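Local coordinates for arginine decarboxylase (Campylobacter jejuni subsp. jejuni, PDB 3NZP), which probably catalyses the pyridoxal-phosphate-dependent decarboxylation of arginine to agmatine, an early step in polyamine biosynthesis, at residues L529-P533 against N603-K607. Sequence-based numbering, arbitrary orientation.
Sequences LFTHP and NGYLK
F530 lays the CD2 side of its ring over one face of the Y605 ring, F530 CD2 lying 3.8 Å from Y605 CE2. The two ring planes are inclined at 39°, an oblique aromatic pair. With CG beside the backbone N (chi1 -71°), the phenyl ring reaches along the 603-607 loop: F530 CE2 is 3.6 Å from G604 O, and L606 CD1 comes up near the ring plane at the edge. T531 contributes its backbone rather than its side chain. The carbonyl O of T531 accepts a hydrogen bond from Y605 OH at 3.0 Å, at the edge of the tyrosine ring. The hydroxyl is tilted 26° from the carbonyl plane. The buried phenol is thus tied at its far end while F530 covers a face. P533 adds a looser apolar touch, P533 CB standing 4.5 Å from Y605 CE1. On the tyrosine's own loop, N603 OD1 accepts from Y605 N in an Asx turn. F530 also packs on S112 of the second subunit, and its side chain is about 7 Å from that of C483, the predicted proton donor. The contact joins the loop entering strand 534-540 to the chain leaving helix 586-600, with T559 of helix 556-562 against T531 and L606 packed on F134 of the second subunit.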
# COMPACT_ATOMS: atom_id res chain seq x y z
N LEU B 529 -10.18 -7.02 -4.11
CA LEU B 529 -11.36 -6.23 -4.49
C LEU B 529 -12.26 -5.85 -3.33
O LEU B 529 -13.38 -5.38 -3.55
CB LEU B 529 -12.18 -6.96 -5.57
CG LEU B 529 -11.57 -6.94 -6.97
CD1 LEU B 529 -12.41 -7.73 -7.97
CD2 LEU B 529 -11.44 -5.49 -7.41
N PHE B 530 -11.80 -6.04 -2.09
CA PHE B 530 -12.61 -5.66 -0.94
C PHE B 530 -12.65 -4.14 -0.90
O PHE B 530 -11.69 -3.50 -0.46
CB PHE B 530 -12.02 -6.20 0.38
CG PHE B 530 -12.16 -7.69 0.54
CD1 PHE B 530 -11.09 -8.54 0.25
CD2 PHE B 530 -13.37 -8.26 0.94
CE1 PHE B 530 -11.23 -9.93 0.36
CE2 PHE B 530 -13.52 -9.64 1.04
CZ PHE B 530 -12.45 -10.48 0.75
N THR B 531 -13.74 -3.55 -1.39
CA THR B 531 -13.85 -2.09 -1.43
C THR B 531 -14.02 -1.45 -0.06
O THR B 531 -14.29 -2.12 0.93
CB THR B 531 -15.02 -1.62 -2.32
OG1 THR B 531 -16.27 -2.00 -1.71
CG2 THR B 531 -14.91 -2.24 -3.71
N HIS B 532 -13.85 -0.13 -0.03
CA HIS B 532 -13.96 0.64 1.20
C HIS B 532 -15.23 0.19 1.93
O HIS B 532 -16.29 0.03 1.32
CB HIS B 532 -14.00 2.14 0.86
CG HIS B 532 -13.94 3.05 2.04
ND1 HIS B 532 -14.69 2.83 3.19
CD2 HIS B 532 -13.30 4.23 2.23
CE1 HIS B 532 -14.51 3.84 4.02
NE2 HIS B 532 -13.68 4.70 3.47
N PRO B 533 -15.13 -0.08 3.24
CA PRO B 533 -16.29 -0.52 4.01
C PRO B 533 -17.30 0.60 4.19
O PRO B 533 -17.01 1.75 3.91
CB PRO B 533 -15.66 -0.98 5.33
CG PRO B 533 -14.47 -0.11 5.47
CD PRO B 533 -13.91 -0.08 4.07
N ASN B 603 -22.65 -6.35 -1.28
CA ASN B 603 -21.23 -6.05 -1.08
C ASN B 603 -20.46 -7.36 -1.04
O ASN B 603 -21.04 -8.43 -0.80
CB ASN B 603 -21.00 -5.29 0.23
CG ASN B 603 -21.37 -6.10 1.43
OD1 ASN B 603 -20.51 -6.45 2.25
ND2 ASN B 603 -22.66 -6.44 1.55
N GLY B 604 -19.15 -7.27 -1.25
CA GLY B 604 -18.33 -8.48 -1.28
C GLY B 604 -17.80 -9.00 0.04
O GLY B 604 -17.00 -9.94 0.06
N TYR B 605 -18.21 -8.39 1.14
CA TYR B 605 -17.73 -8.85 2.42
C TYR B 605 -18.45 -10.12 2.84
O TYR B 605 -19.61 -10.36 2.46
CB TYR B 605 -17.88 -7.76 3.48
CG TYR B 605 -16.76 -6.74 3.41
CD1 TYR B 605 -16.94 -5.49 2.80
CD2 TYR B 605 -15.50 -7.04 3.94
CE1 TYR B 605 -15.89 -4.57 2.71
CE2 TYR B 605 -14.44 -6.13 3.86
CZ TYR B 605 -14.64 -4.90 3.24
OH TYR B 605 -13.58 -4.00 3.15
N LEU B 606 -17.72 -10.94 3.58
CA LEU B 606 -18.20 -12.22 4.09
C LEU B 606 -19.17 -12.07 5.25
O LEU B 606 -19.17 -11.06 5.95
CB LEU B 606 -17.02 -13.07 4.54
CG LEU B 606 -16.29 -13.89 3.47
CD1 LEU B 606 -15.84 -12.98 2.35
CD2 LEU B 606 -15.11 -14.61 4.10
N LYS B 607 -19.99 -13.10 5.45
CA LYS B 607 -20.97 -13.14 6.54
C LYS B 607 -20.63 -14.32 7.44
O LYS B 607 -19.99 -15.28 7.00
CB LYS B 607 -22.38 -13.29 5.98
CG LYS B 607 -22.77 -12.13 5.09
CD LYS B 607 -23.89 -12.46 4.11
CE LYS B 607 -24.32 -11.21 3.31
NZ LYS B 607 -23.24 -10.46 2.57